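Local coordinates for protein BpsB (PgaB), Poly-beta-1,6-N-acetyl-D-glucosamine N-deacetylase (Bordetella bronchiseptica RB50, PDB 5BU6) that removes acetyl groups from poly-beta-1,6-N-acetyl-D-glucosamine, the biofilm polysaccharide, as a metal-binding family 4 carbohydrate esterase, at residues A[11-16]-A[256-261]. The protein carries 5 engineered substitutions. Residues are numbered along the deposited sequence; the frame is centred on the assembly and turned at random.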
ATOM      1  N   LEU A  11      12.615  14.897 -11.495  1.00 45.65           N
ATOM      2  CA  LEU A  11      12.925  13.875 -10.484  1.00 41.75           C
ATOM      3  C   LEU A  11      12.010  13.876  -9.254  1.00 41.96           C
ATOM      4  O   LEU A  11      11.723  12.823  -8.695  1.00 40.68           O
ATOM      5  CB  LEU A  11      14.352  14.042  -9.986  1.00 39.99           C
ATOM      6  CG  LEU A  11      15.442  13.818 -11.034  1.00 50.84           C
ATOM      7  CD1 LEU A  11      16.760  14.335 -10.518  1.00 48.62           C
ATOM      8  CD2 LEU A  11      15.529  12.344 -11.384  1.00 52.02           C
ATOM      9  N   THR A  12      11.604  15.065  -8.809  1.00 42.32           N
ATOM     10  CA  THR A  12      10.838  15.187  -7.574  1.00 42.75           C
ATOM     11  C   THR A  12       9.386  14.850  -7.853  1.00 39.53           C
ATOM     12  O   THR A  12       8.809  15.348  -8.806  1.00 41.38           O
ATOM     13  CB  THR A  12      10.976  16.596  -6.972  1.00 48.82           C
ATOM     14  OG1 THR A  12      12.340  16.807  -6.598  1.00 54.11           O
ATOM     15  CG2 THR A  12      10.112  16.762  -5.730  1.00 40.85           C
ATOM     16  N   PHE A  13       8.800  13.975  -7.040  1.00 34.79           N
ATOM     17  CA  PHE A  13       7.409  13.586  -7.264  1.00 33.36           C
ATOM     18  C   PHE A  13       6.588  13.514  -5.971  1.00 36.42           C
ATOM     19  O   PHE A  13       7.140  13.408  -4.863  1.00 35.61           O
ATOM     20  CB  PHE A  13       7.349  12.249  -8.006  1.00 30.46           C
ATOM     21  CG  PHE A  13       7.941  11.098  -7.242  1.00 35.39           C
ATOM     22  CD1 PHE A  13       9.310  10.840  -7.291  1.00 38.08           C
ATOM     23  CD2 PHE A  13       7.128  10.258  -6.480  1.00 34.38           C
ATOM     24  CE1 PHE A  13       9.856   9.783  -6.594  1.00 42.38           C
ATOM     25  CE2 PHE A  13       7.679   9.189  -5.774  1.00 34.87           C
ATOM     26  CZ  PHE A  13       9.036   8.943  -5.842  1.00 37.33           C
ATOM     27  N   ARG A  14       5.273  13.615  -6.121  1.00 35.18           N
ATOM     28  CA  ARG A  14       4.363  13.423  -4.994  1.00 33.96           C
ATOM     29  C   ARG A  14       3.670  12.064  -5.128  1.00 31.80           C
ATOM     30  O   ARG A  14       3.608  11.504  -6.219  1.00 35.82           O
ATOM     31  CB  ARG A  14       3.345  14.571  -4.928  1.00 33.48           C
ATOM     32  CG  ARG A  14       3.936  15.910  -4.466  1.00 36.76           C
ATOM     33  CD  ARG A  14       4.033  15.986  -2.953  1.00 43.89           C
ATOM     34  NE  ARG A  14       4.606  17.252  -2.508  1.00 48.70           N
ATOM     35  CZ  ARG A  14       4.595  17.692  -1.251  1.00 51.34           C
ATOM     36  NH1 ARG A  14       5.154  18.854  -0.969  1.00 52.12           N
ATOM     37  NH2 ARG A  14       4.031  16.977  -0.281  1.00 48.45           N
ATOM     38  N   VAL A  15       3.203  11.510  -4.009  1.00 36.30           N
ATOM     39  CA  VAL A  15       2.446  10.250  -4.015  1.00 31.89           C
ATOM     40  C   VAL A  15       1.149  10.498  -3.245  1.00 42.25           C
ATOM     41  O   VAL A  15       1.154  11.119  -2.176  1.00 37.05           O
ATOM     42  CB  VAL A  15       3.213   9.082  -3.381  1.00 37.93           C
ATOM     43  CG1 VAL A  15       2.388   7.793  -3.419  1.00 31.93           C
ATOM     44  CG2 VAL A  15       4.546   8.853  -4.095  1.00 39.48           C
ATOM     45  N   LEU A  16       0.046  10.017  -3.803  1.00 34.75           N
ATOM     46  CA  LEU A  16      -1.264  10.253  -3.238  1.00 38.89           C
ATOM     47  C   LEU A  16      -1.918   8.908  -2.996  1.00 42.05           C
ATOM     48  O   LEU A  16      -2.204   8.173  -3.933  1.00 46.85           O
ATOM     49  CB  LEU A  16      -2.085  11.134  -4.194  1.00 42.44           C
ATOM     50  CG  LEU A  16      -3.376  11.800  -3.738  1.00 51.35           C
ATOM     51  CD1 LEU A  16      -3.120  12.775  -2.589  1.00 53.12           C
ATOM     52  CD2 LEU A  16      -4.049  12.489  -4.921  1.00 47.92           C
ATOM     53  N   THR A 256      13.326   3.456  -0.847  1.00 36.00           N
ATOM     54  CA  THR A 256      12.873   2.601   0.248  1.00 35.01           C
ATOM     55  C   THR A 256      12.028   3.378   1.252  1.00 36.42           C
ATOM     56  O   THR A 256      11.371   2.784   2.104  1.00 39.93           O
ATOM     57  CB  THR A 256      14.054   1.996   1.010  1.00 41.20           C
ATOM     58  OG1 THR A 256      14.888   3.067   1.468  1.00 44.63           O
ATOM     59  CG2 THR A 256      14.868   1.056   0.111  1.00 43.07           C
ATOM     60  N   GLN A 257      12.067   4.707   1.160  1.00 36.17           N
ATOM     61  CA  GLN A 257      11.406   5.577   2.133  1.00 33.00           C
ATOM     62  C   GLN A 257      10.464   6.580   1.475  1.00 36.49           C
ATOM     63  O   GLN A 257      10.374   7.737   1.909  1.00 37.92           O
ATOM     64  CB  GLN A 257      12.444   6.350   2.958  1.00 39.13           C
ATOM     65  CG  GLN A 257      13.548   5.512   3.559  1.00 49.03           C
ATOM     66  CD  GLN A 257      13.045   4.607   4.652  1.00 54.92           C
ATOM     67  OE1 GLN A 257      12.124   4.964   5.396  1.00 53.46           O
ATOM     68  NE2 GLN A 257      13.628   3.415   4.747  1.00 59.46           N
ATOM     69  N   ILE A 258       9.742   6.137   0.456  1.00 36.68           N
ATOM     70  CA  ILE A 258       8.869   7.024  -0.310  1.00 30.13           C
ATOM     71  C   ILE A 258       7.756   7.648   0.560  1.00 33.17           C
ATOM     72  O   ILE A 258       7.079   6.958   1.327  1.00 34.34           O
ATOM     73  CB  ILE A 258       8.264   6.262  -1.501  1.00 27.23           C
ATOM     74  CG1 ILE A 258       9.369   5.903  -2.516  1.00 34.98           C
ATOM     75  CG2 ILE A 258       7.193   7.075  -2.209  1.00 31.85           C
ATOM     76  CD1 ILE A 258       8.830   5.088  -3.690  1.00 31.75           C
ATOM     77  N   ARG A 259       7.614   8.964   0.436  1.00 32.81           N
ATOM     78  CA  ARG A 259       6.632   9.754   1.165  1.00 30.58           C
ATOM     79  C   ARG A 259       5.288   9.793   0.444  1.00 34.88           C
ATOM     80  O   ARG A 259       5.248   9.872  -0.775  1.00 36.11           O
ATOM     81  CB  ARG A 259       7.154  11.187   1.344  1.00 31.02           C
ATOM     82  CG  ARG A 259       8.434  11.222   2.136  1.00 36.16           C
ATOM     83  CD  ARG A 259       9.188  12.518   1.951  1.00 42.35           C
ATOM     84  NE  ARG A 259      10.339  12.558   2.839  1.00 48.02           N
ATOM     85  CZ  ARG A 259      11.259  13.515   2.824  1.00 53.67           C
ATOM     86  NH1 ARG A 259      11.173  14.507   1.948  1.00 48.51           N
ATOM     87  NH2 ARG A 259      12.268  13.465   3.678  1.00 53.08           N
ATOM     88  N   ARG A 260       4.187   9.769   1.185  1.00 34.48           N
ATOM     89  CA  ARG A 260       2.902   9.967   0.533  1.00 33.44           C
ATOM     90  C   ARG A 260       1.893  10.655   1.424  1.00 38.49           C
ATOM     91  O   ARG A 260       2.035  10.677   2.652  1.00 38.48           O
ATOM     92  CB  ARG A 260       2.332   8.641   0.052  1.00 33.82           C
ATOM     93  CG  ARG A 260       1.875   7.734   1.120  1.00 36.35           C
ATOM     94  CD  ARG A 260       2.067   6.252   0.668  1.00 44.52           C
ATOM     95  NE  ARG A 260       1.662   5.385   1.765  1.00 48.66           N
ATOM     96  CZ  ARG A 260       0.640   4.539   1.719  1.00 50.40           C
ATOM     97  NH1 ARG A 260      -0.056   4.390   0.602  1.00 53.64           N
ATOM     98  NH2 ARG A 260       0.341   3.816   2.787  1.00 51.81           N
ATOM     99  N   SER A 261       0.891  11.231   0.778  1.00 37.84           N
ATOM    100  CA  SER A 261      -0.203  11.904   1.464  1.00 38.66           C
ATOM    101  C   SER A 261      -1.405  11.002   1.348  1.00 40.25           C
ATOM    102  O   SER A 261      -1.529  10.261   0.384  1.00 43.02           O
ATOM    103  CB  SER A 261      -0.481  13.273   0.856  1.00 39.76           C
ATOM    104  OG  SER A 261       0.608  14.144   1.102  1.00 42.47           O
TER
HETATM  105  O   HOH W   1       2.938  14.160  -0.030  1.00 41.40           O
HETATM  106  O   HOH W   2       4.401  12.596  -1.519  1.00 34.98           O
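V15 overlaps both the backbone at R259 and the side chain of R260, its CB 3.4 Å from R259 O and 3.6 Å from R260 CB. Its two methyls divide the work. CG1, anti to the backbone N (chi1 -180°), lies against R260 CB, while CG2, beside that nitrogen, reaches I258 CG2 at 3.7 Å, the two side chains crossing at about a right angle. The same I258 methyl meets F13 CE2 more loosely, coming obliquely to the ring; I258 also packs on I240 and L242 of strand 240-242. R260 sets CG between its backbone N and carbonyl carbon (chi1 70°), and a bend at chi2 carries the guanidinium away from V15. NE is held by T243 O, and the side chain comes within about 6 Å of a bound nickel ion, nearest atoms; NH1 makes a long, weak ion pair with D83, the neighbour of the nickel ligand D84. Here the parallel sheet of the polysaccharide deacetylase fold gains its pairing between strands 14-20 and 261-266: L16 and S261 form a parallel bridge, and S261 N donates to V15 O at 3.0 Å, nearly straight at 172° but from above the carbonyl plane. Towards R14 and R259 the chains part, and a water fills in for the direct bond, accepting from V15 N and donating to R259 O (2.9 Å). A second water, at the edge of the R14 guanidinium and in its plane, accepts from NH2 and lies 2.6 Å from S261 OG, while R14 NE makes a salt bridge with D6.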